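Local coordinates for alpha-1,2-mannosidase (Bacteroides thetaiotaomicron, PDB 2WW2), which acts as a calcium-dependent, inverting alpha-mannosidase of glycoside hydrolase family 92 from a human gut symbiont, at residues 310-318 / 363-374; 595-604 / 722-733. All coordinates share one frame; numbering follows the deposited sequence.

Interaction 1 of 2, residues 310-318 / 363-374; sequences PVYYSPYDG and ESGFMPEWASPG
Glu363, near the C-terminal end of helix 347-364, reaches into the turn that follows strand 310-313. Its CB lies against CB of Tyr316. CG is the next atom to touch, with OD2 of Asp317 3.4 Å away. The chain then bends at chi2 (149°), and this bend brings the carboxylate between two hydroxyl groups. OE2 accepts a very short hydrogen bond from Tyr312 OH, at 2.5 Å. OE1 accepts from Ser314 OG at 2.6 Å, with the hydroxyl standing above the carboxylate plane, 43° out of it. Two donors therefore fix the rotation of the acid. Ser314 OG also accepts from the backbone N of Tyr316, an ST turn, and from that of Asp317, an ST motif. The carboxylate of Asp317 lies nearby without touching that of Glu363; Asp317 OD1 is hydrogen-bonded to Asn319 N. CA of Gly374 lies over one face of the Tyr316 ring, 4.2 Å from the centroid, a CH-pi contact. Tyr316 OH reaches CB of Pro368 and CB of Ala371. Pro315 packs on Pro373, which follows a cis peptide bond, with their CB atoms 3.6 Å apart. A water bridges Tyr316 O and Glu363 O. Strand 299-304 places Phe301 against both prolines, and strand 320-322 brings His321 to Ser314 and Glu363. The contact thus joins the end of helix 347-364, and the loop on to outer strand 370-371, to the turn after strand 310-313 of the same five-stranded sheet.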
loop_
_atom_site.group_PDB
_atom_site.type_symbol
_atom_site.label_atom_id
_atom_site.label_comp_id
_atom_site.label_asym_id
_atom_site.label_seq_id
_atom_site.Cartn_x
_atom_site.Cartn_y
_atom_site.Cartn_z
ATOM N N PRO A 310 1.681 -22.999 51.497
ATOM C CA PRO A 310 1.040 -22.417 50.311
ATOM C C PRO A 310 -0.358 -22.981 50.118
ATOM O O PRO A 310 -0.542 -24.201 50.129
ATOM C CB PRO A 310 1.951 -22.853 49.151
ATOM C CG PRO A 310 2.619 -24.142 49.661
ATOM C CD PRO A 310 2.763 -23.946 51.159
ATOM N N VAL A 311 -1.337 -22.096 49.970
ATOM C CA VAL A 311 -2.704 -22.494 49.687
ATOM C C VAL A 311 -3.245 -21.550 48.616
ATOM O O VAL A 311 -2.693 -20.462 48.390
ATOM C CB VAL A 311 -3.612 -22.418 50.946
ATOM C CG1 VAL A 311 -3.256 -23.519 51.935
ATOM C CG2 VAL A 311 -3.497 -21.041 51.623
ATOM N N TYR A 312 -4.307 -21.967 47.936
ATOM C CA TYR A 312 -4.931 -21.082 46.972
ATOM C C TYR A 312 -6.419 -21.312 46.882
ATOM O O TYR A 312 -6.918 -22.433 47.059
ATOM C CB TYR A 312 -4.279 -21.221 45.578
ATOM C CG TYR A 312 -4.399 -22.612 44.960
ATOM C CD1 TYR A 312 -5.474 -22.932 44.132
ATOM C CD2 TYR A 312 -3.441 -23.595 45.203
ATOM C CE1 TYR A 312 -5.596 -24.204 43.570
ATOM C CE2 TYR A 312 -3.556 -24.890 44.644
ATOM C CZ TYR A 312 -4.639 -25.178 43.824
ATOM O OH TYR A 312 -4.784 -26.432 43.253
ATOM N N TYR A 313 -7.122 -20.218 46.620
ATOM C CA TYR A 313 -8.490 -20.262 46.142
ATOM C C TYR A 313 -8.435 -20.723 44.692
ATOM O O TYR A 313 -7.753 -20.109 43.871
ATOM C CB TYR A 313 -9.100 -18.855 46.185
ATOM C CG TYR A 313 -10.454 -18.747 45.482
ATOM C CD1 TYR A 313 -11.612 -19.211 46.094
ATOM C CD2 TYR A 313 -10.569 -18.150 44.224
ATOM C CE1 TYR A 313 -12.861 -19.093 45.474
ATOM C CE2 TYR A 313 -11.814 -18.036 43.587
ATOM C CZ TYR A 313 -12.951 -18.513 44.214
ATOM O OH TYR A 313 -14.184 -18.390 43.599
ATOM N N SER A 314 -9.145 -21.796 44.359
ATOM C CA SER A 314 -9.145 -22.242 42.976
ATOM C C SER A 314 -10.124 -21.442 42.129
ATOM O O SER A 314 -11.330 -21.437 42.421
ATOM C CB SER A 314 -9.536 -23.720 42.891
ATOM O OG SER A 314 -9.686 -24.079 41.529
ATOM N N PRO A 315 -9.628 -20.787 41.055
ATOM C CA PRO A 315 -10.593 -20.101 40.212
ATOM C C PRO A 315 -11.255 -21.084 39.260
ATOM O O PRO A 315 -12.023 -20.653 38.401
ATOM C CB PRO A 315 -9.739 -19.085 39.432
ATOM C CG PRO A 315 -8.394 -19.760 39.305
ATOM C CD PRO A 315 -8.241 -20.622 40.573
ATOM N N TYR A 316 -10.958 -22.382 39.410
ATOM C CA TYR A 316 -11.601 -23.423 38.606
ATOM C C TYR A 316 -12.746 -24.133 39.327
ATOM O O TYR A 316 -13.757 -24.455 38.697
ATOM C CB TYR A 316 -10.580 -24.443 38.062
ATOM C CG TYR A 316 -9.558 -23.766 37.161
ATOM C CD1 TYR A 316 -9.852 -23.501 35.827
ATOM C CD2 TYR A 316 -8.332 -23.336 37.666
ATOM C CE1 TYR A 316 -8.950 -22.844 35.018
ATOM C CE2 TYR A 316 -7.421 -22.693 36.857
ATOM C CZ TYR A 316 -7.739 -22.454 35.534
ATOM O OH TYR A 316 -6.857 -21.806 34.717
ATOM N N ASP A 317 -12.610 -24.368 40.631
ATOM C CA ASP A 317 -13.683 -25.047 41.369
ATOM C C ASP A 317 -14.156 -24.272 42.604
ATOM O O ASP A 317 -15.081 -24.699 43.288
ATOM C CB ASP A 317 -13.332 -26.513 41.696
ATOM C CG ASP A 317 -12.259 -26.665 42.771
ATOM O OD1 ASP A 317 -11.843 -25.678 43.425
ATOM O OD2 ASP A 317 -11.826 -27.811 42.976
ATOM N N GLY A 318 -13.522 -23.131 42.887
ATOM C CA GLY A 318 -13.973 -22.276 43.988
ATOM C C GLY A 318 -13.680 -22.752 45.411
ATOM O O GLY A 318 -14.076 -22.100 46.385
ATOM N N GLU A 363 -9.022 -29.785 38.763
ATOM C CA GLU A 363 -10.139 -29.002 39.278
ATOM C C GLU A 363 -11.242 -28.704 38.253
ATOM O O GLU A 363 -12.365 -28.381 38.642
ATOM C CB GLU A 363 -9.609 -27.700 39.906
ATOM C CG GLU A 363 -8.901 -27.954 41.214
ATOM C CD GLU A 363 -7.778 -26.973 41.506
ATOM O OE1 GLU A 363 -7.846 -25.803 41.068
ATOM O OE2 GLU A 363 -6.823 -27.372 42.190
ATOM N N SER A 364 -10.944 -28.807 36.960
ATOM C CA SER A 364 -11.913 -28.395 35.933
ATOM C C SER A 364 -12.166 -29.407 34.816
ATOM O O SER A 364 -13.131 -29.273 34.065
ATOM C CB SER A 364 -11.467 -27.080 35.280
ATOM O OG SER A 364 -10.419 -27.322 34.365
ATOM N N GLY A 365 -11.282 -30.382 34.662
ATOM C CA GLY A 365 -11.423 -31.345 33.557
ATOM C C GLY A 365 -10.588 -31.008 32.328
ATOM O O GLY A 365 -10.369 -31.872 31.465
ATOM N N PHE A 366 -10.115 -29.759 32.242
ATOM C CA PHE A 366 -9.283 -29.343 31.116
ATOM C C PHE A 366 -8.079 -28.551 31.604
ATOM O O PHE A 366 -8.165 -27.823 32.593
ATOM C CB PHE A 366 -10.077 -28.455 30.139
ATOM C CG PHE A 366 -11.102 -29.205 29.301
ATOM C CD1 PHE A 366 -10.742 -29.767 28.084
ATOM C CD2 PHE A 366 -12.426 -29.294 29.712
ATOM C CE1 PHE A 366 -11.670 -30.432 27.288
ATOM C CE2 PHE A 366 -13.366 -29.960 28.929
ATOM C CZ PHE A 366 -12.983 -30.540 27.713
ATOM N N MET A 367 -6.970 -28.640 30.882
ATOM C CA MET A 367 -5.878 -27.708 31.116
ATOM C C MET A 367 -6.269 -26.340 30.572
ATOM O O MET A 367 -7.004 -26.238 29.585
ATOM C CB MET A 367 -4.591 -28.177 30.436
ATOM C CG MET A 367 -4.085 -29.518 30.951
ATOM S SD MET A 367 -2.459 -29.921 30.269
ATOM C CE MET A 367 -2.914 -30.448 28.613
ATOM N N PRO A 368 -5.785 -25.268 31.215
ATOM C CA PRO A 368 -6.132 -23.954 30.690
ATOM C C PRO A 368 -5.340 -23.620 29.420
ATOM O O PRO A 368 -4.265 -24.201 29.192
ATOM C CB PRO A 368 -5.723 -23.005 31.814
ATOM C CG PRO A 368 -4.629 -23.733 32.559
ATOM C CD PRO A 368 -4.911 -25.210 32.392
ATOM N N GLU A 369 -5.876 -22.699 28.609
ATOM C CA GLU A 369 -5.168 -22.179 27.450
ATOM C C GLU A 369 -5.078 -20.659 27.629
ATOM O O GLU A 369 -3.980 -20.123 27.708
ATOM C CB GLU A 369 -5.844 -22.584 26.130
ATOM C CG GLU A 369 -5.914 -24.107 25.871
ATOM C CD GLU A 369 -4.556 -24.780 25.700
ATOM O OE1 GLU A 369 -3.543 -24.058 25.596
ATOM O OE2 GLU A 369 -4.486 -26.038 25.684
ATOM N N TRP A 370 -6.229 -19.991 27.726
ATOM C CA TRP A 370 -6.292 -18.616 28.258
ATOM C C TRP A 370 -7.009 -18.683 29.611
ATOM O O TRP A 370 -8.114 -19.221 29.702
ATOM C CB TRP A 370 -7.057 -17.679 27.298
ATOM C CG TRP A 370 -6.232 -16.489 26.849
ATOM C CD1 TRP A 370 -5.747 -16.250 25.593
ATOM C CD2 TRP A 370 -5.770 -15.402 27.677
ATOM N NE1 TRP A 370 -5.017 -15.060 25.581
ATOM C CE2 TRP A 370 -5.025 -14.527 26.847
ATOM C CE3 TRP A 370 -5.940 -15.071 29.028
ATOM C CZ2 TRP A 370 -4.434 -13.354 27.333
ATOM C CZ3 TRP A 370 -5.328 -13.915 29.525
ATOM C CH2 TRP A 370 -4.587 -13.065 28.668
ATOM N N ALA A 371 -6.372 -18.168 30.663
ATOM C CA ALA A 371 -6.940 -18.168 32.010
ATOM C C ALA A 371 -6.899 -16.763 32.579
ATOM O O ALA A 371 -5.855 -16.094 32.517
ATOM C CB ALA A 371 -6.124 -19.101 32.933
ATOM N N SER A 372 -8.018 -16.329 33.156
ATOM C CA SER A 372 -8.073 -15.031 33.835
ATOM C C SER A 372 -9.393 -14.842 34.611
ATOM O O SER A 372 -10.345 -14.256 34.096
ATOM C CB SER A 372 -7.913 -13.889 32.817
ATOM O OG SER A 372 -7.811 -12.628 33.476
ATOM N N PRO A 373 -9.465 -15.347 35.847
ATOM C CA PRO A 373 -8.454 -16.182 36.493
ATOM C C PRO A 373 -8.693 -17.657 36.183
ATOM O O PRO A 373 -7.774 -18.462 36.273
ATOM C CB PRO A 373 -8.689 -15.914 37.982
ATOM C CG PRO A 373 -10.159 -15.594 38.094
ATOM C CD PRO A 373 -10.560 -14.972 36.772
ATOM N N GLY A 374 -9.923 -17.991 35.824
ATOM C CA GLY A 374 -10.258 -19.327 35.374
ATOM C C GLY A 374 -10.355 -19.343 33.862
ATOM O O GLY A 374 -9.899 -18.411 33.196
HETATM O O HOH W 1 -15.057 -27.296 38.524
#

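Interaction 2 of 2, residues 595-604 / 722-733; sequences DYIGQPWKTQ and QQRGTQPADFPY
A loop near the C terminus of the chain packs here on the turn that leads into helix 600-613. No direct hydrogen bond crosses between the segments; the contact rests mainly on CH groups over ring faces and on van der Waals packing against backbone carbonyls. Pro732 lies over one face of the Tyr596 ring, its CG 3.6 Å from the centroid and 17° off the normal, a CH-pi contact. Tyr733 O sits at the edge of the same ring, 3.4 Å from Tyr596 CE1. The Phe731 ring lies between backbone atoms on its two faces. Tyr596 O lies over one face, 3.4 Å from Phe731 CD2, and Gln727 O with Pro728 CA covers the opposite face. Gly598 passes close by, its N 3.6 Å from Phe731 CE1. With CG between the backbone N and the carbonyl carbon (chi1 58°), the indole of Trp601 is turned toward the 722-733 loop. CG of Gln722 rests on one face, 3.6 Å from the centroid of the six-membered ring, and CB of Gln599 covers the other. CG2 of Thr726 meets the ring edge, 3.8 Å from CZ3. The amide of Gln722 continues past the indole and bonds to Ser59 and Thr57 of the second subunit. Pro600 CG touches Arg724 O, while a water accepts from Gln604 NE2 and Arg724 NH1. Gln604 OE1 accepts from Ile686 N, and Arg724 has its main polar partner at Phe696. Strand 685-691 lines Trp601, Gln604 and Arg724, strand 651-654 meets Tyr596 and Pro732, and helix 540-551 packs on Ile597.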
loop_
_atom_site.group_PDB
_atom_site.type_symbol
_atom_site.label_atom_id
_atom_site.label_comp_id
_atom_site.label_asym_id
_atom_site.label_seq_id
_atom_site.Cartn_x
_atom_site.Cartn_y
_atom_site.Cartn_z
ATOM N N ASP A 595 19.039 -20.345 9.972
ATOM C CA ASP A 595 19.947 -21.251 10.711
ATOM C C ASP A 595 19.762 -22.708 10.323
ATOM O O ASP A 595 20.648 -23.537 10.562
ATOM C CB ASP A 595 19.699 -21.180 12.222
ATOM C CG ASP A 595 20.376 -19.987 12.908
ATOM O OD1 ASP A 595 21.247 -19.327 12.314
ATOM O OD2 ASP A 595 20.046 -19.734 14.094
ATOM N N TYR A 596 18.593 -23.028 9.767
ATOM C CA TYR A 596 18.201 -24.409 9.465
ATOM C C TYR A 596 18.469 -24.790 8.011
ATOM O O TYR A 596 18.388 -25.967 7.633
ATOM C CB TYR A 596 16.697 -24.611 9.768
ATOM C CG TYR A 596 16.352 -24.462 11.237
ATOM C CD1 TYR A 596 15.997 -25.575 12.006
ATOM C CD2 TYR A 596 16.397 -23.218 11.854
ATOM C CE1 TYR A 596 15.696 -25.447 13.359
ATOM C CE2 TYR A 596 16.105 -23.074 13.207
ATOM C CZ TYR A 596 15.755 -24.197 13.953
ATOM O OH TYR A 596 15.483 -24.044 15.291
ATOM N N ILE A 597 18.763 -23.790 7.185
ATOM C CA ILE A 597 18.848 -24.012 5.756
ATOM C C ILE A 597 20.118 -23.409 5.166
ATOM O O ILE A 597 20.170 -23.128 3.975
ATOM C CB ILE A 597 17.586 -23.464 5.034
ATOM C CG1 ILE A 597 17.462 -21.955 5.222
ATOM C CG2 ILE A 597 16.350 -24.110 5.597
ATOM C CD1 ILE A 597 16.091 -21.419 4.877
ATOM N N GLY A 598 21.116 -23.163 6.016
ATOM C CA GLY A 598 22.480 -22.934 5.546
ATOM C C GLY A 598 22.974 -21.517 5.371
ATOM O O GLY A 598 24.055 -21.307 4.823
ATOM N N GLN A 599 22.216 -20.529 5.833
ATOM C CA GLN A 599 22.700 -19.158 5.702
ATOM C C GLN A 599 22.528 -18.361 6.993
ATOM O O GLN A 599 21.774 -17.382 7.023
ATOM C CB GLN A 599 22.003 -18.456 4.535
ATOM C CG GLN A 599 22.158 -19.191 3.187
ATOM C CD GLN A 599 21.694 -18.346 2.014
ATOM O OE1 GLN A 599 20.871 -17.441 2.172
ATOM N NE2 GLN A 599 22.213 -18.644 0.826
ATOM N N PRO A 600 23.223 -18.780 8.064
ATOM C CA PRO A 600 23.083 -18.145 9.383
ATOM C C PRO A 600 23.404 -16.652 9.365
ATOM O O PRO A 600 22.922 -15.907 10.220
ATOM C CB PRO A 600 24.079 -18.921 10.281
ATOM C CG PRO A 600 24.936 -19.699 9.346
ATOM C CD PRO A 600 24.124 -19.945 8.099
ATOM N N TRP A 601 24.207 -16.214 8.399
ATOM C CA TRP A 601 24.580 -14.800 8.343
ATOM C C TRP A 601 23.380 -13.898 8.095
ATOM O O TRP A 601 23.363 -12.765 8.555
ATOM C CB TRP A 601 25.696 -14.527 7.317
ATOM C CG TRP A 601 25.386 -14.940 5.896
ATOM C CD1 TRP A 601 24.831 -14.167 4.914
ATOM C CD2 TRP A 601 25.656 -16.215 5.300
ATOM N NE1 TRP A 601 24.714 -14.894 3.748
ATOM C CE2 TRP A 601 25.219 -16.152 3.957
ATOM C CE3 TRP A 601 26.213 -17.406 5.774
ATOM C CZ2 TRP A 601 25.328 -17.236 3.083
ATOM C CZ3 TRP A 601 26.327 -18.486 4.894
ATOM C CH2 TRP A 601 25.885 -18.389 3.568
ATOM N N LYS A 602 22.377 -14.408 7.381
ATOM C CA LYS A 602 21.148 -13.653 7.165
ATOM C C LYS A 602 20.310 -13.497 8.454
ATOM O O LYS A 602 19.733 -12.451 8.695
ATOM C CB LYS A 602 20.339 -14.269 6.020
ATOM C CG LYS A 602 21.043 -14.115 4.648
ATOM C CD LYS A 602 20.139 -14.615 3.491
ATOM C CE LYS A 602 20.734 -14.315 2.110
ATOM N NZ LYS A 602 19.895 -14.993 1.074
ATOM N N THR A 603 20.261 -14.546 9.271
ATOM C CA THR A 603 19.682 -14.470 10.608
ATOM C C THR A 603 20.391 -13.381 11.398
ATOM O O THR A 603 19.749 -12.515 11.989
ATOM C CB THR A 603 19.829 -15.833 11.355
ATOM O OG1 THR A 603 18.914 -16.781 10.796
ATOM C CG2 THR A 603 19.528 -15.670 12.839
ATOM N N GLN A 604 21.720 -13.392 11.346
ATOM C CA GLN A 604 22.519 -12.450 12.107
ATOM C C GLN A 604 22.229 -11.005 11.671
ATOM O O GLN A 604 22.029 -10.116 12.514
ATOM C CB GLN A 604 24.004 -12.774 11.936
ATOM C CG GLN A 604 24.430 -14.079 12.620
ATOM C CD GLN A 604 25.634 -14.747 11.946
ATOM O OE1 GLN A 604 26.458 -14.093 11.287
ATOM N NE2 GLN A 604 25.739 -16.063 12.113
ATOM N N GLN A 722 30.684 -16.701 4.967
ATOM C CA GLN A 722 29.807 -17.605 4.233
ATOM C C GLN A 722 30.263 -19.054 4.261
ATOM O O GLN A 722 29.615 -19.911 3.662
ATOM C CB GLN A 722 29.590 -17.110 2.795
ATOM C CG GLN A 722 28.664 -15.901 2.758
ATOM C CD GLN A 722 28.614 -15.219 1.419
ATOM O OE1 GLN A 722 28.977 -15.794 0.403
ATOM N NE2 GLN A 722 28.157 -13.985 1.409
ATOM N N GLN A 723 31.377 -19.321 4.938
ATOM C CA GLN A 723 31.866 -20.694 5.084
ATOM C C GLN A 723 31.499 -21.293 6.423
ATOM O O GLN A 723 31.896 -22.418 6.716
ATOM C CB GLN A 723 33.388 -20.771 4.958
ATOM C CG GLN A 723 33.983 -19.970 3.826
ATOM C CD GLN A 723 35.335 -20.476 3.409
ATOM O OE1 GLN A 723 36.346 -19.804 3.612
ATOM N NE2 GLN A 723 35.370 -21.676 2.820
ATOM N N ARG A 724 30.792 -20.539 7.262
ATOM C CA ARG A 724 30.513 -21.009 8.617
ATOM C C ARG A 724 29.040 -21.338 8.799
ATOM O O ARG A 724 28.170 -20.556 8.428
ATOM C CB ARG A 724 30.929 -19.941 9.649
ATOM C CG ARG A 724 30.543 -20.289 11.052
ATOM C CD ARG A 724 30.997 -19.254 12.087
ATOM N NE ARG A 724 30.710 -19.817 13.401
ATOM C CZ ARG A 724 29.497 -19.864 13.931
ATOM N NH1 ARG A 724 28.490 -19.301 13.287
ATOM N NH2 ARG A 724 29.299 -20.453 15.107
ATOM N N GLY A 725 28.756 -22.488 9.395
ATOM C CA GLY A 725 27.381 -22.833 9.739
ATOM C C GLY A 725 26.539 -23.269 8.557
ATOM O O GLY A 725 25.313 -23.163 8.593
ATOM N N THR A 726 27.192 -23.780 7.511
ATOM C CA THR A 726 26.494 -24.118 6.269
ATOM C C THR A 726 26.286 -25.622 6.072
ATOM O O THR A 726 25.638 -26.041 5.120
ATOM C CB THR A 726 27.266 -23.580 5.044
ATOM O OG1 THR A 726 28.555 -24.197 5.011
ATOM C CG2 THR A 726 27.444 -22.068 5.145
ATOM N N GLN A 727 26.819 -26.440 6.970
ATOM C CA GLN A 727 26.734 -27.894 6.808
ATOM C C GLN A 727 25.523 -28.517 7.509
ATOM O O GLN A 727 25.032 -27.982 8.483
ATOM C CB GLN A 727 28.015 -28.542 7.337
ATOM C CG GLN A 727 29.261 -28.041 6.641
ATOM C CD GLN A 727 29.182 -28.279 5.144
ATOM O OE1 GLN A 727 29.053 -29.419 4.700
ATOM N NE2 GLN A 727 29.236 -27.200 4.360
ATOM N N PRO A 728 25.055 -29.679 7.024
ATOM C CA PRO A 728 23.907 -30.324 7.671
ATOM C C PRO A 728 24.124 -30.599 9.157
ATOM O O PRO A 728 23.174 -30.542 9.932
ATOM C CB PRO A 728 23.741 -31.634 6.881
ATOM C CG PRO A 728 24.300 -31.294 5.515
ATOM C CD PRO A 728 25.483 -30.392 5.807
ATOM N N ALA A 729 25.357 -30.876 9.566
ATOM C CA ALA A 729 25.629 -31.094 10.980
ATOM C C ALA A 729 25.427 -29.831 11.806
ATOM O O ALA A 729 25.311 -29.907 13.023
ATOM C CB ALA A 729 27.039 -31.617 11.188
ATOM N N ASP A 730 25.409 -28.670 11.153
ATOM C CA ASP A 730 25.290 -27.412 11.880
ATOM C C ASP A 730 23.834 -27.000 12.141
ATOM O O ASP A 730 23.587 -26.080 12.922
ATOM C CB ASP A 730 25.999 -26.279 11.125
ATOM C CG ASP A 730 27.473 -26.562 10.896
ATOM O OD1 ASP A 730 28.113 -27.165 11.787
ATOM O OD2 ASP A 730 27.986 -26.175 9.825
ATOM N N PHE A 731 22.882 -27.663 11.487
ATOM C CA PHE A 731 21.474 -27.242 11.545
ATOM C C PHE A 731 20.743 -27.790 12.775
ATOM O O PHE A 731 20.986 -28.926 13.195
ATOM C CB PHE A 731 20.700 -27.643 10.271
ATOM C CG PHE A 731 21.363 -27.226 8.979
ATOM C CD1 PHE A 731 22.219 -26.133 8.929
ATOM C CD2 PHE A 731 21.110 -27.927 7.807
ATOM C CE1 PHE A 731 22.828 -25.767 7.742
ATOM C CE2 PHE A 731 21.700 -27.561 6.618
ATOM C CZ PHE A 731 22.558 -26.482 6.581
ATOM N N PRO A 732 19.815 -27.004 13.337
ATOM C CA PRO A 732 19.034 -27.501 14.470
ATOM C C PRO A 732 17.971 -28.513 14.039
ATOM O O PRO A 732 17.921 -28.919 12.860
ATOM C CB PRO A 732 18.391 -26.227 15.056
ATOM C CG PRO A 732 19.104 -25.076 14.375
ATOM C CD PRO A 732 19.512 -25.598 13.040
ATOM N N TYR A 733 17.142 -28.937 14.993
ATOM C CA TYR A 733 16.205 -30.035 14.786
ATOM C C TYR A 733 15.112 -29.774 13.741
ATOM O O TYR A 733 14.579 -28.677 13.643
ATOM C CB TYR A 733 15.533 -30.372 16.125
ATOM C CG TYR A 733 14.405 -31.387 16.047
ATOM C CD1 TYR A 733 14.668 -32.750 16.121
ATOM C CD2 TYR A 733 13.078 -30.977 15.939
ATOM C CE1 TYR A 733 13.662 -33.674 16.073
ATOM C CE2 TYR A 733 12.058 -31.898 15.878
ATOM C CZ TYR A 733 12.361 -33.248 15.958
ATOM O OH TYR A 733 11.375 -34.174 15.919
HETATM O O HOH W 2 28.327 -17.291 11.360
#

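From the N terminus, the chain first runs through many antiparallel strands and then several helices before interaction 1 opens at strand 310-313. Interaction 1 closes a loop of 44 residues, mostly helical, that includes most of helix 347-364. It brings the end of that helix back to the turn where the loop began. The chain then runs through many more helices before interaction 2 opens at 595-604. That contact closes a longer loop of 117 residues, richer in strand than in helix, and fastens the C-terminal loop to the start of helix 600-613. The two loops follow in series; they neither nest nor cross. The centres of interactions 1 and 2 are about 43 Å apart.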